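Local coordinates for sterol carrier protein 2 (Thermus thermophilus, PDB 2CX7) that probably binds sterols or other lipids and carries them between membranes, at residues G31-A36 and L53-G58. Sequence-based numbering, arbitrary orientation.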
loop_
_atom_site.group_PDB
_atom_site.type_symbol
_atom_site.label_atom_id
_atom_site.label_comp_id
_atom_site.label_asym_id
_atom_site.label_seq_id
_atom_site.Cartn_x
_atom_site.Cartn_y
_atom_site.Cartn_z
ATOM N N GLY A 31 -9.916 -3.098 7.866
ATOM C CA GLY A 31 -8.928 -2.136 8.315
ATOM C C GLY A 31 -8.341 -1.307 7.194
ATOM O O GLY A 31 -8.134 -1.800 6.084
ATOM N N SER A 32 -8.086 -0.036 7.479
ATOM C CA SER A 32 -7.510 0.853 6.474
ATOM C C SER A 32 -6.004 0.618 6.430
ATOM O O SER A 32 -5.405 0.184 7.414
ATOM C CB SER A 32 -7.820 2.317 6.810
ATOM O OG SER A 32 -7.445 2.643 8.138
ATOM N N LEU A 33 -5.396 0.886 5.280
ATOM C CA LEU A 33 -3.961 0.690 5.119
ATOM C C LEU A 33 -3.368 1.887 4.411
ATOM O O LEU A 33 -3.852 2.290 3.349
ATOM C CB LEU A 33 -3.685 -0.572 4.281
ATOM C CG LEU A 33 -2.251 -0.824 3.788
ATOM C CD1 LEU A 33 -1.341 -1.144 4.968
ATOM C CD2 LEU A 33 -2.250 -2.007 2.800
ATOM N N ALA A 34 -2.317 2.450 4.998
ATOM C CA ALA A 34 -1.645 3.587 4.399
ATOM C C ALA A 34 -0.271 3.173 3.915
ATOM O O ALA A 34 0.501 2.546 4.653
ATOM C CB ALA A 34 -1.516 4.728 5.408
ATOM N N LEU A 35 0.015 3.509 2.660
ATOM C CA LEU A 35 1.309 3.250 2.052
ATOM C C LEU A 35 1.940 4.643 2.050
ATOM O O LEU A 35 1.576 5.511 1.244
ATOM C CB LEU A 35 1.130 2.714 0.635
ATOM C CG LEU A 35 0.214 1.491 0.526
ATOM C CD1 LEU A 35 0.205 1.009 -0.916
ATOM C CD2 LEU A 35 0.687 0.386 1.485
ATOM N N ALA A 36 2.873 4.853 2.969
ATOM C CA ALA A 36 3.497 6.156 3.146
ATOM C C ALA A 36 4.923 6.310 2.624
ATOM O O ALA A 36 5.769 5.432 2.812
ATOM C CB ALA A 36 3.453 6.526 4.625
ATOM N N LEU A 53 -5.870 3.362 1.774
ATOM C CA LEU A 53 -6.885 2.459 1.250
ATOM C C LEU A 53 -7.887 2.029 2.323
ATOM O O LEU A 53 -7.500 1.549 3.390
ATOM C CB LEU A 53 -6.214 1.206 0.687
ATOM C CG LEU A 53 -5.035 1.402 -0.272
ATOM C CD1 LEU A 53 -4.234 0.105 -0.397
ATOM C CD2 LEU A 53 -5.557 1.856 -1.624
ATOM N N ASP A 54 -9.168 2.221 2.035
ATOM C CA ASP A 54 -10.247 1.807 2.939
ATOM C C ASP A 54 -10.615 0.412 2.442
ATOM O O ASP A 54 -11.497 0.255 1.598
ATOM C CB ASP A 54 -11.436 2.764 2.799
ATOM C CG ASP A 54 -12.600 2.400 3.707
ATOM O OD1 ASP A 54 -12.483 1.443 4.502
ATOM O OD2 ASP A 54 -13.640 3.082 3.624
ATOM N N LEU A 55 -9.919 -0.599 2.952
ATOM C CA LEU A 55 -10.124 -1.976 2.515
ATOM C C LEU A 55 -11.120 -2.728 3.390
ATOM O O LEU A 55 -11.123 -2.562 4.604
ATOM C CB LEU A 55 -8.774 -2.700 2.514
ATOM C CG LEU A 55 -7.666 -2.033 1.685
ATOM C CD1 LEU A 55 -6.339 -2.700 1.948
ATOM C CD2 LEU A 55 -8.022 -2.095 0.205
ATOM N N TRP A 56 -11.938 -3.577 2.772
ATOM C CA TRP A 56 -12.934 -4.331 3.525
ATOM C C TRP A 56 -13.452 -5.585 2.823
ATOM O O TRP A 56 -14.087 -5.514 1.764
ATOM C CB TRP A 56 -14.113 -3.417 3.873
ATOM C CG TRP A 56 -15.105 -4.036 4.827
ATOM C CD1 TRP A 56 -16.156 -4.846 4.512
ATOM C CD2 TRP A 56 -15.127 -3.884 6.251
ATOM N NE1 TRP A 56 -16.836 -5.206 5.651
ATOM C CE2 TRP A 56 -16.225 -4.629 6.734
ATOM C CE3 TRP A 56 -14.325 -3.187 7.166
ATOM C CZ2 TRP A 56 -16.546 -4.697 8.097
ATOM C CZ3 TRP A 56 -14.642 -3.254 8.518
ATOM C CH2 TRP A 56 -15.745 -4.006 8.972
ATOM N N HIS A 57 -13.159 -6.737 3.420
ATOM C CA HIS A 57 -13.608 -8.029 2.912
ATOM C C HIS A 57 -13.373 -8.292 1.430
ATOM O O HIS A 57 -14.256 -8.808 0.746
ATOM C CB HIS A 57 -15.098 -8.222 3.217
ATOM C CG HIS A 57 -15.427 -8.205 4.678
ATOM N ND1 HIS A 57 -16.683 -8.511 5.159
ATOM C CD2 HIS A 57 -14.677 -7.890 5.761
ATOM C CE1 HIS A 57 -16.692 -8.383 6.474
ATOM N NE2 HIS A 57 -15.488 -8.006 6.864
ATOM N N GLY A 58 -12.189 -7.945 0.935
ATOM C CA GLY A 58 -11.882 -8.201 -0.461
ATOM C C GLY A 58 -12.117 -7.038 -1.399
ATOM O O GLY A 58 -11.700 -7.081 -2.558
#
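Leu33 and Leu53 face each other as an antiparallel hydrogen-bonded pair, and their exchange of backbone bonds is the tight part of this contact. Leu53 N gives its hydrogen to Leu33 O at 2.8 Å in an almost straight bond (179°), while Leu33 N reaches Leu53 O at 2.9 Å on a more bent path. Ser32 CA, on the strand of Leu33, adds a weaker CA-H...O contact to Leu53 O at 3.2 Å.

Side chains of Leu33, Leu53 and Leu55 share one face of the sheet. With CG of Leu33 anti to its backbone N (chi1 170°), beside the carbonyl carbon, the CD2 branch it carries approaches Leu53 CD1 at 4.3 Å; Leu33 CB meets Leu55 CD1 at 4.1 Å. From helix 6-17, Tyr12 touches Leu53 and Leu16 touches Leu55, and Phe74 and Ile76 of the neighbouring strand flank Leu33, within a buried apolar layer.

A hairpin can be firmly bonded at one pair and slacken toward its end, as here toward Gly31. Gly31 O and Leu55 O, two acceptors, come within 3.4 Å of each other, and Gly31 O takes a hydrogen bond from Trp29 NE1. On the other face, Ser32 and Asp54 are partly exposed and find polar partners outside the pair, the hydroxyl at Asp73 N and the carboxylate at Arg61 in a salt bridge. Trp56, also partly exposed, lies obliquely near Gly31 N.

With its leucines toward helix 6-17, the hairpin of strands 32-37 and 49-56 belongs to the mixed 3-2-1-4-5 sheet of the alpha/beta SCP-2 fold.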